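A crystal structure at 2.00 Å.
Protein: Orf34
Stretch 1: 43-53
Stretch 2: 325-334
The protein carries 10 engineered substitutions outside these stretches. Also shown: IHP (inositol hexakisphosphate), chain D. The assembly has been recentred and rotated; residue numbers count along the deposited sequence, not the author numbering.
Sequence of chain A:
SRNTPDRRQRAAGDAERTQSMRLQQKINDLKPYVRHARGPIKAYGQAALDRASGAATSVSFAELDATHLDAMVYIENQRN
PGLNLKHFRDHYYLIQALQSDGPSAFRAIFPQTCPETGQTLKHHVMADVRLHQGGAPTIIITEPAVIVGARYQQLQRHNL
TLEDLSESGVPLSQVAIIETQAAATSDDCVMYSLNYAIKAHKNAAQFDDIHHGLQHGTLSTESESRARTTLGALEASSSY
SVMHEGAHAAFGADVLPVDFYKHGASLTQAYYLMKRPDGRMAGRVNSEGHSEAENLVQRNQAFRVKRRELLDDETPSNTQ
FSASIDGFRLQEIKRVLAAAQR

Stretch 1 (43-53) AYGQAALDRAS
Stretch 2, residues 325-334: IDGFRLQEIK

Residues 43-53 and 325-334 are both helical and pack nearly antiparallel, with an angle of 153° between their N-to-C directions (signed crossing angle -153°) and axes 9.5 Å apart at closest approach. The register is set by three CA-CA pairs: Gly 45 with Ile 333 at 6.4 Å, Ala 48 with Leu 330 at 6.6 Å, and Ala 52 with Asp 326 at 5.8 Å. From Ala 47 to Ser 53 and from Arg 329 to Lys 334, each backbone N donates to the O four residues earlier, as in Ala 52 N to Ala 48 O (3.0 Å) and Leu 330 N to Asp 326 O (3.3 Å).

Small residues on the first helix admit larger ones from the second. Ile 333 (m, t) places CD1 3.6 Å from Ala 48 CB and over one face of the Tyr 44 ring (chi1 t, chi2 47°), 3.9 Å from its centroid, a CH-pi contact. Leu 330 (m, t) sets CD1 3.6 Å from Ala 52 CB and CD2 3.8 Å from Ala 48 CB.

Polar contacts gather beside this apolar seam. Arg 51, extended (t, t, t), donates from NE to Asp 326 OD1 (chi1 m) at 2.9 Å, forming a salt bridge. Arg 51 NE also lies 3.0 Å from Arg 329 NH2; both are donors, so this is no hydrogen bond. Asp 326 OD1 and Arg 329 NH2 are modelled too close together, leaving their positions less certain. Arg 329 (t, t, chi3 31°) donates NE to water 1 at 2.8 Å. That water donates to Ala 48 O (3.0 Å) and Asp 326 O (3.1 Å), bridging the helices through carbonyls that also accept helical bonds. Tyr 44 OH, Arg 51 NH2 and Arg 329 NH1 are satisfied elsewhere in the structure.

Away from the interface, Gln 331 NE2 donates to Glu 332 OE2 (2.9 Å) and to IHP O42 (3.0 Å).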

ATOM      1  N   ALA A  43      17.686   9.684  13.601  1.00 27.46           N
ATOM      2  CA  ALA A  43      17.116   8.745  14.560  1.00 29.11           C
ATOM      3  C   ALA A  43      16.217   7.744  13.837  1.00 29.73           C
ATOM      4  O   ALA A  43      16.253   6.549  14.104  1.00 28.84           O
ATOM      5  CB  ALA A  43      16.338   9.481  15.639  1.00 33.67           C
ATOM      6  N   TYR A  44      15.427   8.253  12.900  1.00 33.87           N
ATOM      7  CA  TYR A  44      14.558   7.410  12.101  1.00 32.07           C
ATOM      8  C   TYR A  44      15.375   6.383  11.332  1.00 28.43           C
ATOM      9  O   TYR A  44      15.033   5.203  11.296  1.00 27.41           O
ATOM     10  CB  TYR A  44      13.733   8.259  11.145  1.00 30.20           C
ATOM     11  CG  TYR A  44      12.785   7.458  10.267  1.00 22.93           C
ATOM     12  CD1 TYR A  44      11.968   6.468  10.808  1.00 23.35           C
ATOM     13  CD2 TYR A  44      12.676   7.727   8.911  1.00 21.94           C
ATOM     14  CE1 TYR A  44      11.086   5.748  10.004  1.00 25.97           C
ATOM     15  CE2 TYR A  44      11.788   7.014   8.099  1.00 21.48           C
ATOM     16  CZ  TYR A  44      11.002   6.031   8.650  1.00 22.93           C
ATOM     17  OH  TYR A  44      10.134   5.326   7.827  1.00 24.20           O
ATOM     18  N   GLY A  45      16.445   6.844  10.701  1.00 28.91           N
ATOM     19  CA  GLY A  45      17.345   5.956   9.993  1.00 30.87           C
ATOM     20  C   GLY A  45      17.945   4.881  10.877  1.00 24.75           C
ATOM     21  O   GLY A  45      18.015   3.721  10.488  1.00 24.63           O
ATOM     22  N   GLN A  46      18.363   5.256  12.081  1.00 30.99           N
ATOM     23  CA  GLN A  46      19.000   4.294  12.969  1.00 32.98           C
ATOM     24  C   GLN A  46      18.002   3.249  13.439  1.00 33.52           C
ATOM     25  O   GLN A  46      18.329   2.062  13.510  1.00 31.85           O
ATOM     26  CB  GLN A  46      19.637   5.002  14.168  1.00 38.50           C
ATOM     27  CG  GLN A  46      20.492   4.095  15.034  1.00 45.80           C
ATOM     28  CD  GLN A  46      21.550   3.357  14.237  1.00 45.14           C
ATOM     29  OE1 GLN A  46      22.421   3.971  13.617  1.00 53.54           O
ATOM     30  NE2 GLN A  46      21.477   2.032  14.248  1.00 34.17           N
ATOM     31  N   ALA A  47      16.782   3.690  13.746  1.00 29.81           N
ATOM     32  CA  ALA A  47      15.719   2.773  14.157  1.00 30.75           C
ATOM     33  C   ALA A  47      15.420   1.768  13.049  1.00 28.57           C
ATOM     34  O   ALA A  47      15.255   0.573  13.305  1.00 28.80           O
ATOM     35  CB  ALA A  47      14.458   3.543  14.520  1.00 27.79           C
ATOM     36  N   ALA A  48      15.333   2.265  11.818  1.00 29.90           N
ATOM     37  CA  ALA A  48      15.050   1.405  10.668  1.00 34.29           C
ATOM     38  C   ALA A  48      16.188   0.419  10.437  1.00 29.83           C
ATOM     39  O   ALA A  48      15.956  -0.730  10.065  1.00 25.82           O
ATOM     40  CB  ALA A  48      14.817   2.233   9.427  1.00 23.17           C
ATOM     41  N   LEU A  49      17.418   0.887  10.653  1.00 25.97           N
ATOM     42  CA  LEU A  49      18.596   0.038  10.526  1.00 27.23           C
ATOM     43  C   LEU A  49      18.563  -1.062  11.574  1.00 28.96           C
ATOM     44  O   LEU A  49      18.769  -2.232  11.258  1.00 29.41           O
ATOM     45  CB  LEU A  49      19.882   0.863  10.657  1.00 30.66           C
ATOM     46  CG  LEU A  49      20.268   1.702   9.432  1.00 31.95           C
ATOM     47  CD1 LEU A  49      21.400   2.658   9.777  1.00 36.60           C
ATOM     48  CD2 LEU A  49      20.682   0.796   8.288  1.00 31.40           C
ATOM     49  N   ASP A  50      18.280  -0.673  12.814  1.00 28.68           N
ATOM     50  CA  ASP A  50      18.161  -1.615  13.912  1.00 30.46           C
ATOM     51  C   ASP A  50      17.094  -2.662  13.616  1.00 32.16           C
ATOM     52  O   ASP A  50      17.298  -3.849  13.859  1.00 32.31           O
ATOM     53  CB  ASP A  50      17.819  -0.891  15.220  1.00 35.64           C
ATOM     54  CG  ASP A  50      18.941   0.010  15.707  1.00 42.25           C
ATOM     55  OD1 ASP A  50      20.085  -0.141  15.230  1.00 45.12           O
ATOM     56  OD2 ASP A  50      18.676   0.865  16.576  1.00 42.64           O
ATOM     57  N   ARG A  51      15.959  -2.222  13.081  1.00 33.30           N
ATOM     58  CA  ARG A  51      14.868  -3.144  12.754  1.00 30.32           C
ATOM     59  C   ARG A  51      15.270  -4.153  11.692  1.00 29.33           C
ATOM     60  O   ARG A  51      14.986  -5.344  11.815  1.00 32.06           O
ATOM     61  CB  ARG A  51      13.632  -2.373  12.288  1.00 35.55           C
ATOM     62  CG  ARG A  51      12.449  -3.256  11.884  1.00 35.97           C
ATOM     63  CD  ARG A  51      11.241  -2.386  11.596  1.00 38.19           C
ATOM     64  NE  ARG A  51      10.039  -3.131  11.219  1.00 43.14           N
ATOM     65  CZ  ARG A  51       9.177  -3.660  12.082  1.00 38.47           C
ATOM     66  NH1 ARG A  51       9.384  -3.555  13.389  1.00 32.24           N
ATOM     67  NH2 ARG A  51       8.109  -4.304  11.636  1.00 45.70           N
ATOM     68  N   ALA A  52      15.918  -3.677  10.637  1.00 27.81           N
ATOM     69  CA  ALA A  52      16.345  -4.574   9.571  1.00 33.34           C
ATOM     70  C   ALA A  52      17.442  -5.509  10.088  1.00 35.35           C
ATOM     71  O   ALA A  52      17.629  -6.592   9.549  1.00 38.54           O
ATOM     72  CB  ALA A  52      16.834  -3.794   8.357  1.00 26.04           C
ATOM     73  N   SER A  53      18.172  -5.073  11.114  1.00 34.61           N
ATOM     74  CA  SER A  53      19.269  -5.864  11.681  1.00 40.89           C
ATOM     75  C   SER A  53      18.780  -6.898  12.684  1.00 49.85           C
ATOM     76  O   SER A  53      19.530  -7.784  13.077  1.00 53.08           O
ATOM     77  CB  SER A  53      20.288  -4.960  12.374  1.00 38.54           C
ATOM     78  OG  SER A  53      20.866  -4.060  11.459  1.00 46.76           O
ATOM     79  N   ILE A 325       9.947  -5.628   3.197  1.00 18.40           N
ATOM     80  CA  ILE A 325       9.354  -4.300   3.392  1.00 18.83           C
ATOM     81  C   ILE A 325      10.275  -3.428   4.252  1.00 17.95           C
ATOM     82  O   ILE A 325      10.326  -2.211   4.088  1.00 17.72           O
ATOM     83  CB  ILE A 325       7.945  -4.369   4.031  1.00 19.10           C
ATOM     84  CG1 ILE A 325       7.226  -3.023   3.892  1.00 15.86           C
ATOM     85  CG2 ILE A 325       8.015  -4.781   5.509  1.00 17.63           C
ATOM     86  CD1 ILE A 325       7.010  -2.559   2.458  1.00 15.67           C
ATOM     87  N   ASP A 326      11.028  -4.066   5.135  1.00 17.93           N
ATOM     88  CA  ASP A 326      11.992  -3.349   5.975  1.00 21.43           C
ATOM     89  C   ASP A 326      13.159  -2.875   5.112  1.00 25.73           C
ATOM     90  O   ASP A 326      13.754  -1.822   5.365  1.00 21.23           O
ATOM     91  CB  ASP A 326      12.444  -4.259   7.118  1.00 24.16           C
ATOM     92  CG  ASP A 326      11.257  -4.741   7.967  1.00 37.63           C
ATOM     93  OD1 ASP A 326      10.434  -3.900   8.425  1.00 33.40           O
ATOM     94  OD2 ASP A 326      11.098  -5.967   8.109  1.00 45.93           O
ATOM     95  N   GLY A 327      13.448  -3.636   4.061  1.00 19.28           N
ATOM     96  CA  GLY A 327      14.419  -3.226   3.063  1.00 19.89           C
ATOM     97  C   GLY A 327      13.930  -2.020   2.271  1.00 20.78           C
ATOM     98  O   GLY A 327      14.701  -1.109   1.970  1.00 21.54           O
ATOM     99  N   PHE A 328      12.645  -2.017   1.928  1.00 18.34           N
ATOM    100  CA  PHE A 328      12.061  -0.879   1.232  1.00 23.00           C
ATOM    101  C   PHE A 328      12.192   0.401   2.082  1.00 17.68           C
ATOM    102  O   PHE A 328      12.484   1.471   1.559  1.00 20.89           O
ATOM    103  CB  PHE A 328      10.590  -1.154   0.873  1.00 17.13           C
ATOM    104  CG  PHE A 328       9.891   0.030   0.254  1.00 16.81           C
ATOM    105  CD1 PHE A 328      10.214   0.453  -1.028  1.00 17.33           C
ATOM    106  CD2 PHE A 328       8.952   0.749   0.974  1.00 16.24           C
ATOM    107  CE1 PHE A 328       9.591   1.563  -1.593  1.00 19.00           C
ATOM    108  CE2 PHE A 328       8.333   1.858   0.425  1.00 18.60           C
ATOM    109  CZ  PHE A 328       8.653   2.267  -0.864  1.00 18.35           C
ATOM    110  N   ARG A 329      11.994   0.282   3.393  1.00 19.06           N
ATOM    111  CA  ARG A 329      12.115   1.447   4.270  1.00 24.99           C
ATOM    112  C   ARG A 329      13.535   2.017   4.232  1.00 21.66           C
ATOM    113  O   ARG A 329      13.701   3.226   4.173  1.00 19.26           O
ATOM    114  CB  ARG A 329      11.715   1.113   5.709  1.00 17.47           C
ATOM    115  CG  ARG A 329      11.789   2.313   6.676  1.00 17.63           C
ATOM    116  CD  ARG A 329      11.039   1.988   7.980  1.00 33.27           C
ATOM    117  NE  ARG A 329      11.155   0.565   8.225  1.00 43.77           N
ATOM    118  CZ  ARG A 329      10.154  -0.265   8.484  1.00 24.90           C
ATOM    119  NH1 ARG A 329       8.899   0.156   8.595  1.00 25.69           N
ATOM    120  NH2 ARG A 329      10.435  -1.534   8.651  1.00 24.69           N
ATOM    121  N   LEU A 330      14.540   1.144   4.270  1.00 19.09           N
ATOM    122  CA  LEU A 330      15.935   1.557   4.169  1.00 23.14           C
ATOM    123  C   LEU A 330      16.182   2.294   2.847  1.00 23.89           C
ATOM    124  O   LEU A 330      16.891   3.298   2.796  1.00 22.52           O
ATOM    125  CB  LEU A 330      16.854   0.336   4.279  1.00 21.14           C
ATOM    126  CG  LEU A 330      16.702  -0.480   5.574  1.00 23.33           C
ATOM    127  CD1 LEU A 330      17.681  -1.644   5.600  1.00 24.85           C
ATOM    128  CD2 LEU A 330      16.895   0.393   6.811  1.00 26.20           C
ATOM    129  N   GLN A 331      15.598   1.772   1.774  1.00 20.01           N
ATOM    130  CA  GLN A 331      15.704   2.385   0.457  1.00 27.18           C
ATOM    131  C   GLN A 331      15.127   3.800   0.441  1.00 25.24           C
ATOM    132  O   GLN A 331      15.725   4.721  -0.133  1.00 21.90           O
ATOM    133  CB  GLN A 331      14.988   1.519  -0.579  1.00 20.67           C
ATOM    134  CG  GLN A 331      14.729   2.215  -1.888  1.00 26.85           C
ATOM    135  CD  GLN A 331      13.861   1.374  -2.812  1.00 30.17           C
ATOM    136  OE1 GLN A 331      14.327   0.398  -3.404  1.00 23.61           O
ATOM    137  NE2 GLN A 331      12.578   1.726  -2.899  1.00 19.47           N
ATOM    138  N   GLU A 332      13.970   3.973   1.078  1.00 20.25           N
ATOM    139  CA  GLU A 332      13.308   5.274   1.092  1.00 20.12           C
ATOM    140  C   GLU A 332      14.083   6.313   1.909  1.00 19.96           C
ATOM    141  O   GLU A 332      14.206   7.461   1.503  1.00 21.38           O
ATOM    142  CB  GLU A 332      11.893   5.132   1.627  1.00 18.58           C
ATOM    143  CG  GLU A 332      11.033   4.292   0.707  1.00 22.03           C
ATOM    144  CD  GLU A 332      11.126   4.778  -0.725  1.00 30.17           C
ATOM    145  OE1 GLU A 332      10.470   5.801  -1.032  1.00 24.95           O
ATOM    146  OE2 GLU A 332      11.860   4.152  -1.532  1.00 26.76           O
ATOM    147  N   ILE A 333      14.598   5.898   3.058  1.00 19.03           N
ATOM    148  CA  ILE A 333      15.375   6.803   3.910  1.00 21.54           C
ATOM    149  C   ILE A 333      16.640   7.228   3.180  1.00 23.90           C
ATOM    150  O   ILE A 333      16.992   8.420   3.146  1.00 22.86           O
ATOM    151  CB  ILE A 333      15.704   6.134   5.247  1.00 23.04           C
ATOM    152  CG1 ILE A 333      14.401   5.823   5.990  1.00 23.45           C
ATOM    153  CG2 ILE A 333      16.626   7.012   6.093  1.00 26.89           C
ATOM    154  CD1 ILE A 333      14.592   5.060   7.266  1.00 22.56           C
ATOM    155  N   LYS A 334      17.287   6.256   2.542  1.00 22.47           N
ATOM    156  CA  LYS A 334      18.443   6.538   1.696  1.00 26.32           C
ATOM    157  C   LYS A 334      18.102   7.569   0.609  1.00 22.44           C
ATOM    158  O   LYS A 334      18.843   8.522   0.390  1.00 26.07           O
ATOM    159  CB  LYS A 334      18.956   5.247   1.053  1.00 25.74           C
ATOM    160  CG  LYS A 334      20.223   5.407   0.216  1.00 33.63           C
ATOM    161  CD  LYS A 334      20.441   4.177  -0.662  1.00 44.41           C
ATOM    162  CE  LYS A 334      21.583   4.378  -1.648  1.00 57.39           C
ATOM    163  NZ  LYS A 334      21.999   3.097  -2.296  1.00 64.57           N
TER
HETATM  164  C1  IHP D 401      14.081   0.645  -7.393  1.00 32.19           C
HETATM  165  C2  IHP D 401      12.954   0.007  -6.461  1.00 29.30           C
HETATM  166  C3  IHP D 401      13.145  -1.367  -5.710  1.00 41.92           C
HETATM  167  C4  IHP D 401      14.518  -2.110  -6.057  1.00 35.79           C
HETATM  168  C5  IHP D 401      15.236  -1.728  -7.338  1.00 35.34           C
HETATM  169  C6  IHP D 401      15.399  -0.216  -7.265  1.00 41.40           C
HETATM  170  O11 IHP D 401      13.676   0.830  -8.623  1.00 41.17           O
HETATM  171  P1  IHP D 401      13.580   2.237  -9.561  1.00 32.60           P
HETATM  172  O21 IHP D 401      12.309   2.209 -10.408  1.00 42.79           O
HETATM  173  O31 IHP D 401      14.785   2.314 -10.503  1.00 48.03           O
HETATM  174  O41 IHP D 401      13.559   3.530  -8.764  1.00 36.45           O
HETATM  175  O12 IHP D 401      11.694   0.080  -7.011  1.00 22.03           O
HETATM  176  P2  IHP D 401      10.561   1.031  -6.210  1.00 23.28           P
HETATM  177  O22 IHP D 401      11.065   2.488  -6.136  1.00 22.89           O
HETATM  178  O32 IHP D 401       9.166   1.028  -6.844  1.00 22.79           O
HETATM  179  O42 IHP D 401      10.471   0.554  -4.740  1.00 18.87           O
HETATM  180  O13 IHP D 401      12.140  -2.081  -6.030  1.00 45.75           O
HETATM  181  P3  IHP D 401      10.855  -2.805  -5.214  1.00 22.02           P
HETATM  182  O23 IHP D 401       9.899  -1.913  -4.421  1.00 21.35           O
HETATM  183  O33 IHP D 401      10.168  -3.257  -6.501  1.00 18.70           O
HETATM  184  O43 IHP D 401      11.256  -3.997  -4.350  1.00 19.28           O
HETATM  185  O14 IHP D 401      14.393  -3.443  -5.992  1.00 25.15           O
HETATM  186  P4  IHP D 401      14.832  -4.311  -4.695  1.00 26.68           P
HETATM  187  O24 IHP D 401      13.783  -4.234  -3.584  1.00 24.27           O
HETATM  188  O34 IHP D 401      15.098  -5.788  -5.051  1.00 27.00           O
HETATM  189  O44 IHP D 401      16.147  -3.770  -4.103  1.00 29.35           O
HETATM  190  O15 IHP D 401      14.736  -2.230  -8.479  1.00 36.84           O
HETATM  191  P5  IHP D 401      15.547  -3.388  -9.432  1.00 40.09           P
HETATM  192  O25 IHP D 401      16.727  -3.994  -8.663  1.00 37.03           O
HETATM  193  O35 IHP D 401      14.593  -4.552  -9.816  1.00 28.82           O
HETATM  194  O45 IHP D 401      16.104  -2.791 -10.729  1.00 43.87           O
HETATM  195  O16 IHP D 401      16.315   0.198  -8.138  1.00 55.05           O
HETATM  196  P6  IHP D 401      17.354   1.436  -7.889  1.00 40.23           P
HETATM  197  O26 IHP D 401      17.801   1.467  -6.428  1.00 44.34           O
HETATM  198  O36 IHP D 401      18.599   1.312  -8.785  1.00 54.26           O
HETATM  199  O46 IHP D 401      16.691   2.777  -8.224  1.00 42.01           O
HETATM  200  O   HOH W   1      13.564  -0.946   8.320  1.00 22.54           O